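Local structure of type III restriction-modification enzyme EcoP15I Res subunit (Escherichia coli, 4ZCF) at residues N351-K356 with Y364-T369; N373-A378 with E425-A430; S500-R505 with V532-R537. The protein cleaves DNA, together with the Mod subunit, 25-27 base pairs downstream of one of two inversely oriented 5'-CAGCAG-3' sites, using helicase-type and endonuclease domains. One frame throughout, in Å; residues are numbered along the deposited sequence.

Interaction 1 (N351-K356 with Y364-T369). With nucleotides of chain E.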
loop_
_atom_site.group_PDB
_atom_site.type_symbol
_atom_site.label_atom_id
_atom_site.label_comp_id
_atom_site.label_asym_id
_atom_site.label_seq_id
_atom_site.Cartn_x
_atom_site.Cartn_y
_atom_site.Cartn_z
ATOM N N ASN C 351 -24.982 28.745 3.287
ATOM C CA ASN C 351 -24.874 28.068 1.990
ATOM C C ASN C 351 -23.469 28.140 1.404
ATOM O O ASN C 351 -23.222 27.581 0.336
ATOM C CB ASN C 351 -25.935 28.538 0.983
ATOM C CG ASN C 351 -26.305 30.004 0.994
ATOM O OD1 ASN C 351 -25.463 30.909 1.065
ATOM N ND2 ASN C 351 -27.583 30.260 0.841
ATOM N N GLY C 352 -22.567 28.806 2.124
ATOM C CA GLY C 352 -21.173 28.972 1.737
ATOM C C GLY C 352 -20.852 30.302 1.095
ATOM O O GLY C 352 -19.714 30.508 0.659
ATOM N N ILE C 353 -21.845 31.218 1.029
ATOM C CA ILE C 353 -21.649 32.559 0.463
ATOM C C ILE C 353 -20.814 33.451 1.412
ATOM O O ILE C 353 -21.230 33.740 2.541
ATOM C CB ILE C 353 -22.974 33.200 -0.065
ATOM C CG1 ILE C 353 -23.377 32.556 -1.422
ATOM C CG2 ILE C 353 -22.870 34.741 -0.193
ATOM C CD1 ILE C 353 -24.857 32.715 -1.828
ATOM N N GLU C 354 -19.605 33.830 0.949
ATOM C CA GLU C 354 -18.669 34.675 1.686
ATOM C C GLU C 354 -18.863 36.119 1.247
ATOM O O GLU C 354 -18.778 36.429 0.053
ATOM C CB GLU C 354 -17.235 34.221 1.435
ATOM N N LEU C 355 -19.168 36.996 2.216
ATOM C CA LEU C 355 -19.420 38.414 1.960
ATOM C C LEU C 355 -18.328 39.282 2.552
ATOM O O LEU C 355 -18.100 39.252 3.759
ATOM C CB LEU C 355 -20.788 38.863 2.528
ATOM C CG LEU C 355 -22.007 37.994 2.257
ATOM C CD1 LEU C 355 -22.944 38.036 3.435
ATOM C CD2 LEU C 355 -22.714 38.418 0.982
ATOM N N LYS C 356 -17.664 40.065 1.704
ATOM C CA LYS C 356 -16.647 41.017 2.136
ATOM C C LYS C 356 -17.405 42.315 2.480
ATOM O O LYS C 356 -18.541 42.484 2.020
ATOM C CB LYS C 356 -15.650 41.259 1.007
ATOM N N TYR C 364 -35.024 38.635 -1.856
ATOM C CA TYR C 364 -36.162 38.068 -2.579
ATOM C C TYR C 364 -35.803 36.804 -3.371
ATOM O O TYR C 364 -36.700 36.122 -3.866
ATOM C CB TYR C 364 -36.849 39.132 -3.450
ATOM C CG TYR C 364 -37.765 40.041 -2.660
ATOM C CD1 TYR C 364 -39.050 39.635 -2.305
ATOM C CD2 TYR C 364 -37.344 41.302 -2.254
ATOM C CE1 TYR C 364 -39.895 40.465 -1.568
ATOM C CE2 TYR C 364 -38.181 42.143 -1.518
ATOM C CZ TYR C 364 -39.457 41.721 -1.181
ATOM O OH TYR C 364 -40.283 42.551 -0.462
ATOM N N SER C 365 -34.494 36.475 -3.457
ATOM C CA SER C 365 -33.976 35.276 -4.126
ATOM C C SER C 365 -34.296 34.035 -3.290
ATOM O O SER C 365 -34.565 32.964 -3.840
ATOM C CB SER C 365 -32.464 35.377 -4.310
ATOM O OG SER C 365 -32.085 36.545 -5.017
ATOM N N TYR C 366 -34.278 34.203 -1.957
ATOM C CA TYR C 366 -34.512 33.167 -0.949
ATOM C C TYR C 366 -35.997 32.999 -0.566
ATOM O O TYR C 366 -36.309 32.300 0.402
ATOM C CB TYR C 366 -33.601 33.419 0.276
ATOM C CG TYR C 366 -32.134 33.466 -0.098
ATOM C CD1 TYR C 366 -31.369 32.303 -0.147
ATOM C CD2 TYR C 366 -31.526 34.664 -0.467
ATOM C CE1 TYR C 366 -30.031 32.332 -0.536
ATOM C CE2 TYR C 366 -30.189 34.706 -0.861
ATOM C CZ TYR C 366 -29.443 33.536 -0.890
ATOM O OH TYR C 366 -28.124 33.571 -1.277
ATOM N N ASP C 367 -36.908 33.606 -1.365
ATOM C CA ASP C 367 -38.357 33.564 -1.172
ATOM C C ASP C 367 -38.922 32.169 -1.447
ATOM O O ASP C 367 -38.649 31.588 -2.500
ATOM C CB ASP C 367 -39.049 34.634 -2.039
ATOM C CG ASP C 367 -40.543 34.730 -1.813
ATOM O OD1 ASP C 367 -40.955 35.429 -0.857
ATOM O OD2 ASP C 367 -41.301 34.093 -2.577
ATOM N N GLN C 368 -39.718 31.649 -0.493
ATOM C CA GLN C 368 -40.343 30.325 -0.553
ATOM C C GLN C 368 -41.315 30.144 -1.713
ATOM O O GLN C 368 -41.327 29.074 -2.322
ATOM C CB GLN C 368 -41.028 30.004 0.764
ATOM N N THR C 369 -42.126 31.174 -2.018
ATOM C CA THR C 369 -43.107 31.129 -3.107
ATOM C C THR C 369 -42.440 31.100 -4.507
ATOM O O THR C 369 -42.878 30.333 -5.363
ATOM C CB THR C 369 -44.096 32.287 -2.980
ATOM P P DT E 3 -18.586 32.498 -2.625
ATOM O OP1 DT E 3 -19.392 31.499 -3.374
ATOM O OP2 DT E 3 -19.312 33.527 -1.843
ATOM O "O5'" DT E 3 -17.602 31.807 -1.558
ATOM C "C5'" DT E 3 -17.047 30.488 -1.604
ATOM C "C4'" DT E 3 -16.212 30.216 -2.850
ATOM O "O4'" DT E 3 -15.093 31.134 -2.970
ATOM C "C3'" DT E 3 -15.620 28.821 -2.843
ATOM O "O3'" DT E 3 -16.084 28.063 -3.954
ATOM C "C2'" DT E 3 -14.112 29.019 -2.857
ATOM C "C1'" DT E 3 -13.921 30.441 -3.350
ATOM N N1 DT E 3 -12.693 31.080 -2.745
ATOM C C2 DT E 3 -11.440 30.874 -3.318
ATOM O O2 DT E 3 -11.252 30.222 -4.331
ATOM N N3 DT E 3 -10.396 31.497 -2.671
ATOM C C4 DT E 3 -10.465 32.279 -1.525
ATOM O O4 DT E 3 -9.441 32.786 -1.072
ATOM C C5 DT E 3 -11.789 32.428 -0.962
ATOM C C7 DT E 3 -12.005 33.244 0.278
ATOM C C6 DT E 3 -12.821 31.834 -1.581
#
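Y366 carries its CG beside the backbone N and anti to the carbonyl carbon (chi1 -57°), which sends the phenol across to N351 and I353; the side chains of those two come from the opposite direction. I353 meets it through an outstretched CG1-CD1 branch, with CG1 likewise anti to the carbonyl carbon, and CD1 ends 3.4 Å from Y366 OH. N351 brings ND2 obliquely to the ring, 3.5 Å from Y366 CE1, with amide and ring planes only 24° apart. No hydrogen bond is made to the ring; ND2 gives one to D405 OD2 instead. D405 also touches the Y366 side chain, as does R520. The three touching residues therefore join two parts of the fold. Strand 354-355 is an outer strand of a three-stranded antiparallel sheet, which lies between strand 280-285 and helix 368-389 along the chain, and Y366 sits just ahead of that helix. There D367 takes the N-cap position, its OD2 accepting a hydrogen bond from the backbone N of L370. The other flank of the 351-356 turn faces the DNA. The backbone N of E354 gives a hydrogen bond to OP2 of DT3 of chain E, 2.8 Å long with an N-H...O angle of 155°, and I353 CA lies 3.4 Å from the same oxygen. A further phosphate of the bound DNA packs against K356.

Interaction 2 (N373-A378 with E425-A430); sequences NMMRKA and EEYVLA
Apolar and CH-pi contacts carry this pairing, and both centre on the ring of Y427, set against the aliphatic part of R376. The helices come close here, with the CA atoms of R376 and Y427 6.6 Å apart. R376 CB lies 3.4 Å from Y427 CE2 and its CG 3.6 Å from the same carbon, so the arginine chain runs along the CD2-CE2 side of the ring. With CG anti to the backbone N and CD continuing the extended chain, CD comes over the ring; the bend at chi3 then turns the guanidinium. CD makes an off-centre CH-pi contact, 4.3 Å from CD to the centroid of the Y427 ring and 28° from the ring normal. M375 adds a lighter apolar touch: its chain runs out extended to SD and then bends (chi3 74°), and its CE approaches Y427 CE2 obliquely at 4.4 Å. The same methionine rests on K423 and F424, one turn earlier in the helix of Y427. These two helices, 368-389 and 421-434, precede and follow strand 399-404 in the second of the two parallel, RecA-like sheets of the helicase-type region, and pack side by side, the first resting through M375 and A378 on F402 of that strand. The carbonyl O of A378 accepts a hydrogen bond from Q515 NE2. Among polar groups, the guanidinium of R376 turns its edge to the phenol oxygen, which lies in its plane 3.7 Å from NH1; guanidinium and ring planes stand 75° apart. Ordinary helical bonds hold the backbones, with K377 N bound to N373 O on one side and A430 N to E426 O on the other. On the far side of helix 368-389, K377 packs on Y557 and makes a long, weak ion pair with E286.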
loop_
_atom_site.group_PDB
_atom_site.type_symbol
_atom_site.label_atom_id
_atom_site.label_comp_id
_atom_site.label_asym_id
_atom_site.label_seq_id
_atom_site.Cartn_x
_atom_site.Cartn_y
_atom_site.Cartn_z
ATOM N N ASN C 373 -42.497 27.890 -7.035
ATOM C CA ASN C 373 -43.071 28.211 -8.342
ATOM C C ASN C 373 -42.161 27.678 -9.452
ATOM O O ASN C 373 -42.653 27.059 -10.400
ATOM C CB ASN C 373 -43.266 29.724 -8.480
ATOM C CG ASN C 373 -44.560 30.136 -9.141
ATOM O OD1 ASN C 373 -44.735 30.012 -10.360
ATOM N ND2 ASN C 373 -45.475 30.695 -8.358
ATOM N N MET C 374 -40.834 27.902 -9.320
ATOM C CA MET C 374 -39.802 27.451 -10.265
ATOM C C MET C 374 -39.759 25.917 -10.363
ATOM O O MET C 374 -39.672 25.377 -11.466
ATOM C CB MET C 374 -38.425 27.999 -9.846
ATOM C CG MET C 374 -37.845 28.985 -10.828
ATOM S SD MET C 374 -36.129 29.444 -10.486
ATOM C CE MET C 374 -36.348 30.472 -9.008
ATOM N N MET C 375 -39.840 25.233 -9.200
ATOM C CA MET C 375 -39.825 23.778 -9.057
ATOM C C MET C 375 -41.079 23.124 -9.652
ATOM O O MET C 375 -40.961 22.109 -10.339
ATOM C CB MET C 375 -39.634 23.398 -7.584
ATOM C CG MET C 375 -39.593 21.905 -7.340
ATOM S SD MET C 375 -39.129 21.476 -5.650
ATOM C CE MET C 375 -40.660 21.896 -4.769
ATOM N N ARG C 376 -42.267 23.712 -9.397
ATOM C CA ARG C 376 -43.560 23.254 -9.922
ATOM C C ARG C 376 -43.577 23.323 -11.457
ATOM O O ARG C 376 -43.988 22.360 -12.104
ATOM C CB ARG C 376 -44.692 24.113 -9.336
ATOM C CG ARG C 376 -46.099 23.539 -9.517
ATOM C CD ARG C 376 -47.132 24.283 -8.686
ATOM N NE ARG C 376 -47.268 25.691 -9.079
ATOM C CZ ARG C 376 -46.872 26.725 -8.339
ATOM N NH1 ARG C 376 -46.309 26.526 -7.151
ATOM N NH2 ARG C 376 -47.039 27.965 -8.779
ATOM N N LYS C 377 -43.109 24.459 -12.025
ATOM C CA LYS C 377 -43.019 24.732 -13.462
ATOM C C LYS C 377 -42.099 23.721 -14.206
ATOM O O LYS C 377 -42.477 23.244 -15.276
ATOM C CB LYS C 377 -42.568 26.189 -13.679
ATOM C CG LYS C 377 -42.772 26.731 -15.092
ATOM C CD LYS C 377 -42.603 28.256 -15.147
ATOM C CE LYS C 377 -41.173 28.726 -15.319
ATOM N NZ LYS C 377 -41.090 30.208 -15.405
ATOM N N ALA C 378 -40.916 23.385 -13.625
ATOM C CA ALA C 378 -39.952 22.425 -14.199
ATOM C C ALA C 378 -40.489 20.999 -14.187
ATOM O O ALA C 378 -40.196 20.237 -15.108
ATOM C CB ALA C 378 -38.623 22.487 -13.456
ATOM N N GLU C 425 -42.438 16.028 -3.995
ATOM C CA GLU C 425 -43.029 14.728 -4.150
ATOM C C GLU C 425 -44.463 14.948 -4.524
ATOM O O GLU C 425 -45.001 14.255 -5.358
ATOM C CB GLU C 425 -42.937 13.961 -2.862
ATOM N N GLU C 426 -45.094 15.920 -3.890
ATOM C CA GLU C 426 -46.516 16.061 -4.034
ATOM C C GLU C 426 -46.762 16.355 -5.472
ATOM O O GLU C 426 -47.615 15.771 -6.101
ATOM C CB GLU C 426 -46.998 17.215 -3.197
ATOM N N TYR C 427 -45.959 17.257 -5.998
ATOM C CA TYR C 427 -46.122 17.750 -7.338
ATOM C C TYR C 427 -45.927 16.626 -8.332
ATOM O O TYR C 427 -46.715 16.458 -9.262
ATOM C CB TYR C 427 -45.070 18.804 -7.564
ATOM C CG TYR C 427 -45.298 20.077 -6.814
ATOM C CD1 TYR C 427 -46.310 20.203 -5.895
ATOM C CD2 TYR C 427 -44.503 21.167 -7.044
ATOM C CE1 TYR C 427 -46.520 21.389 -5.231
ATOM C CE2 TYR C 427 -44.701 22.347 -6.389
ATOM C CZ TYR C 427 -45.710 22.457 -5.487
ATOM O OH TYR C 427 -45.900 23.657 -4.843
ATOM N N VAL C 428 -44.895 15.820 -8.111
ATOM C CA VAL C 428 -44.640 14.738 -9.036
ATOM C C VAL C 428 -45.804 13.780 -9.003
ATOM O O VAL C 428 -46.311 13.353 -10.026
ATOM C CB VAL C 428 -43.356 14.022 -8.674
ATOM N N LEU C 429 -46.255 13.468 -7.804
ATOM C CA LEU C 429 -47.234 12.433 -7.656
ATOM C C LEU C 429 -48.469 12.920 -8.367
ATOM O O LEU C 429 -49.139 12.153 -9.025
ATOM C CB LEU C 429 -47.497 12.134 -6.197
ATOM N N ALA C 430 -48.782 14.198 -8.222
ATOM C CA ALA C 430 -50.028 14.700 -8.773
ATOM C C ALA C 430 -50.055 14.667 -10.283
ATOM O O ALA C 430 -50.988 14.197 -10.894
ATOM C CB ALA C 430 -50.266 16.117 -8.292
#

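Interaction 3 (S500-R505 with V532-R537). With AMP (adenosine monophosphate), chain H; nucleotides of chain E.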
loop_
_atom_site.group_PDB
_atom_site.type_symbol
_atom_site.label_atom_id
_atom_site.label_comp_id
_atom_site.label_asym_id
_atom_site.label_seq_id
_atom_site.Cartn_x
_atom_site.Cartn_y
_atom_site.Cartn_z
ATOM N N SER C 500 -28.836 18.733 -6.516
ATOM C CA SER C 500 -27.411 18.932 -6.308
ATOM C C SER C 500 -27.142 20.316 -5.731
ATOM O O SER C 500 -27.770 21.287 -6.153
ATOM C CB SER C 500 -26.656 18.761 -7.623
ATOM O OG SER C 500 -25.275 19.034 -7.457
ATOM N N LYS C 501 -26.182 20.409 -4.789
ATOM C CA LYS C 501 -25.754 21.685 -4.215
ATOM C C LYS C 501 -24.998 22.417 -5.316
ATOM O O LYS C 501 -24.355 21.765 -6.149
ATOM C CB LYS C 501 -24.841 21.450 -3.023
ATOM N N TRP C 502 -25.114 23.759 -5.354
ATOM C CA TRP C 502 -24.471 24.615 -6.358
ATOM C C TRP C 502 -22.961 24.383 -6.446
ATOM O O TRP C 502 -22.409 24.367 -7.544
ATOM C CB TRP C 502 -24.812 26.098 -6.123
ATOM C CG TRP C 502 -24.281 27.045 -7.166
ATOM C CD1 TRP C 502 -23.408 28.076 -6.968
ATOM C CD2 TRP C 502 -24.607 27.057 -8.565
ATOM N NE1 TRP C 502 -23.171 28.732 -8.154
ATOM C CE2 TRP C 502 -23.901 28.134 -9.150
ATOM C CE3 TRP C 502 -25.436 26.267 -9.383
ATOM C CZ2 TRP C 502 -23.976 28.421 -10.522
ATOM C CZ3 TRP C 502 -25.512 26.556 -10.737
ATOM C CH2 TRP C 502 -24.777 27.612 -11.296
ATOM N N THR C 503 -22.318 24.134 -5.296
ATOM C CA THR C 503 -20.881 23.853 -5.169
ATOM C C THR C 503 -20.374 22.606 -5.975
ATOM O O THR C 503 -19.200 22.560 -6.360
ATOM C CB THR C 503 -20.493 23.894 -3.681
ATOM O OG1 THR C 503 -19.076 24.011 -3.557
ATOM C CG2 THR C 503 -21.048 22.707 -2.880
ATOM N N LEU C 504 -21.282 21.641 -6.262
ATOM C CA LEU C 504 -21.016 20.395 -7.001
ATOM C C LEU C 504 -21.267 20.481 -8.515
ATOM O O LEU C 504 -21.048 19.491 -9.221
ATOM C CB LEU C 504 -21.842 19.222 -6.418
ATOM C CG LEU C 504 -21.708 18.911 -4.923
ATOM C CD1 LEU C 504 -22.630 17.772 -4.535
ATOM C CD2 LEU C 504 -20.260 18.594 -4.537
ATOM N N ARG C 505 -21.706 21.662 -9.013
ATOM C CA ARG C 505 -22.032 21.923 -10.425
ATOM C C ARG C 505 -20.992 21.440 -11.434
ATOM O O ARG C 505 -21.365 20.977 -12.514
ATOM C CB ARG C 505 -22.368 23.402 -10.647
ATOM C CG ARG C 505 -21.171 24.347 -10.546
ATOM C CD ARG C 505 -21.618 25.777 -10.373
ATOM N NE ARG C 505 -20.501 26.674 -10.081
ATOM C CZ ARG C 505 -20.067 26.964 -8.860
ATOM N NH1 ARG C 505 -20.648 26.427 -7.794
ATOM N NH2 ARG C 505 -19.050 27.795 -8.696
ATOM N N VAL C 532 -24.745 26.548 -18.993
ATOM C CA VAL C 532 -25.647 25.831 -19.903
ATOM C C VAL C 532 -24.957 24.551 -20.439
ATOM O O VAL C 532 -25.637 23.549 -20.671
ATOM C CB VAL C 532 -26.341 26.704 -21.011
ATOM C CG1 VAL C 532 -27.209 27.799 -20.407
ATOM C CG2 VAL C 532 -25.347 27.288 -22.010
ATOM N N GLY C 533 -23.617 24.599 -20.558
ATOM C CA GLY C 533 -22.747 23.508 -21.002
ATOM C C GLY C 533 -22.850 22.217 -20.203
ATOM O O GLY C 533 -22.497 21.143 -20.707
ATOM N N ARG C 534 -23.370 22.299 -18.963
ATOM C CA ARG C 534 -23.559 21.136 -18.088
ATOM C C ARG C 534 -24.674 20.190 -18.620
ATOM O O ARG C 534 -24.747 19.020 -18.216
ATOM C CB ARG C 534 -23.839 21.576 -16.629
ATOM C CG ARG C 534 -23.049 22.808 -16.178
ATOM C CD ARG C 534 -23.038 22.982 -14.677
ATOM N NE ARG C 534 -22.840 24.380 -14.272
ATOM C CZ ARG C 534 -21.661 24.996 -14.171
ATOM N NH1 ARG C 534 -20.537 24.348 -14.457
ATOM N NH2 ARG C 534 -21.599 26.267 -13.802
ATOM N N GLY C 535 -25.511 20.712 -19.527
ATOM C CA GLY C 535 -26.606 19.978 -20.160
ATOM C C GLY C 535 -26.718 20.190 -21.659
ATOM O O GLY C 535 -27.791 19.985 -22.221
ATOM N N LEU C 536 -25.604 20.583 -22.318
ATOM C CA LEU C 536 -25.516 20.852 -23.760
ATOM C C LEU C 536 -25.306 19.617 -24.635
ATOM O O LEU C 536 -25.673 19.635 -25.815
ATOM C CB LEU C 536 -24.368 21.827 -24.053
ATOM C CG LEU C 536 -24.655 23.322 -24.036
ATOM C CD1 LEU C 536 -23.479 24.085 -24.629
ATOM C CD2 LEU C 536 -25.904 23.663 -24.794
ATOM N N ARG C 537 -24.651 18.580 -24.084
ATOM C CA ARG C 537 -24.307 17.354 -24.795
ATOM C C ARG C 537 -25.512 16.602 -25.348
ATOM O O ARG C 537 -26.584 16.609 -24.748
ATOM C CB ARG C 537 -23.427 16.454 -23.922
ATOM C CG ARG C 537 -21.930 16.777 -24.004
ATOM C CD ARG C 537 -21.103 16.017 -22.969
ATOM N NE ARG C 537 -21.395 14.577 -22.952
ATOM C CZ ARG C 537 -21.015 13.735 -21.993
ATOM N NH1 ARG C 537 -20.309 14.172 -20.957
ATOM N NH2 ARG C 537 -21.334 12.448 -22.067
HETATM P P AMP H . -13.027 18.177 -19.142
HETATM O O1P AMP H . -12.939 19.442 -18.373
HETATM O O2P AMP H . -12.923 18.625 -20.553
HETATM O O3P AMP H . -11.731 17.497 -18.892
HETATM O "O5'" AMP H . -14.290 17.273 -18.778
HETATM C "C5'" AMP H . -15.212 16.892 -19.783
HETATM C "C4'" AMP H . -15.770 15.527 -19.536
HETATM O "O4'" AMP H . -16.696 15.156 -20.593
HETATM C "C3'" AMP H . -14.688 14.505 -19.569
HETATM O "O3'" AMP H . -14.204 14.299 -18.241
HETATM C "C2'" AMP H . -15.288 13.296 -20.164
HETATM O "O2'" AMP H . -15.803 12.429 -19.143
HETATM C "C1'" AMP H . -16.436 13.778 -20.990
HETATM N N9 AMP H . -16.242 13.656 -22.379
HETATM C C8 AMP H . -15.348 14.356 -23.048
HETATM N N7 AMP H . -15.425 14.050 -24.373
HETATM C C5 AMP H . -16.529 13.089 -24.499
HETATM C C6 AMP H . -17.182 12.355 -25.529
HETATM N N6 AMP H . -16.770 12.477 -26.881
HETATM N N1 AMP H . -18.206 11.529 -25.195
HETATM C C2 AMP H . -18.610 11.379 -23.942
HETATM N N3 AMP H . -18.048 12.030 -22.928
HETATM C C4 AMP H . -17.021 12.889 -23.128
ATOM P P DC E 4 -16.147 26.463 -3.846
ATOM O OP1 DC E 4 -17.067 25.951 -4.899
ATOM O OP2 DC E 4 -16.400 26.086 -2.428
ATOM O "O5'" DC E 4 -14.627 26.073 -4.180
ATOM C "C5'" DC E 4 -13.965 26.346 -5.419
ATOM C "C4'" DC E 4 -12.512 25.888 -5.395
ATOM O "O4'" DC E 4 -11.631 26.817 -4.708
ATOM C "C3'" DC E 4 -12.205 24.504 -4.840
ATOM O "O3'" DC E 4 -11.273 23.916 -5.761
ATOM C "C2'" DC E 4 -11.584 24.813 -3.466
ATOM C "C1'" DC E 4 -10.847 26.128 -3.748
ATOM N N1 DC E 4 -10.508 27.061 -2.592
ATOM C C2 DC E 4 -9.213 27.631 -2.470
ATOM O O2 DC E 4 -8.305 27.375 -3.272
ATOM N N3 DC E 4 -8.955 28.464 -1.428
ATOM C C4 DC E 4 -9.908 28.780 -0.549
ATOM N N4 DC E 4 -9.577 29.632 0.425
ATOM C C5 DC E 4 -11.232 28.238 -0.651
ATOM C C6 DC E 4 -11.479 27.397 -1.675
#
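The backbones approach most closely at R505 and R534, CA to CA 7.9 Å, where the 3-10 turn that follows strand 497-501 faces the irregular loop that follows helix 528-532. By sequence and position these are consistent with helicase motifs V and VI of superfamily 2, the latter carried by the run VGRGLR. R534 lays one face of its guanidinium against the methylenes of R505, with R505 CG over the centre of that face and CD 3.5 Å from R534 NH2. The two guanidinium planes stand 77° apart, and R534 NH2 comes to the edge of the other group, 3.9 Å from R505 NE, so like charges lie close. R534 CD also rests 3.4 Å from the carbonyl O of R505. R505 also lies over the indole of W502, with CD above the ring centre. R505 NH1 gives a 2.7 Å hydrogen bond to W502 O at 156°, arriving on the face of that carbonyl opposite R505 N, so two N-H groups grip one oxygen. Trimming R534 to an alanine would probably uncover the R505 methylenes and leave that side chain held on the W502 side alone. F403 packs edge-to-face with W502. T503, with OG1 turned anti to the backbone N, hydrogen-bonds to OP1 of DC4 of chain E at 3.1 Å. Further along this loop, R537 belongs to the AMP pocket: adenine N3 lies over one face of its guanidinium, 3.4 Å from NH2.

Overall arrangement
Along the chain the contacts come in series, interaction 1 first and interaction 3 last. The centres of interactions 1 and 2 are about 22 Å apart. The centres of interactions 1 and 3 are about 19 Å apart, and those of interactions 2 and 3 about 20 Å. Interactions 1 and 2 adjoin in sequence and share helix 368-389. Interactions 2 and 3 both lean on strand 399-404 of the second parallel sheet without touching, nearest atoms about 11 Å apart. All fall within the helicase-like domain. Interactions 1 and 3 touch consecutive nucleotides of one DNA strand, and interaction 3 also reaches AMP, whereas interaction 2 lies about 18 Å from the DNA at its nearest atom.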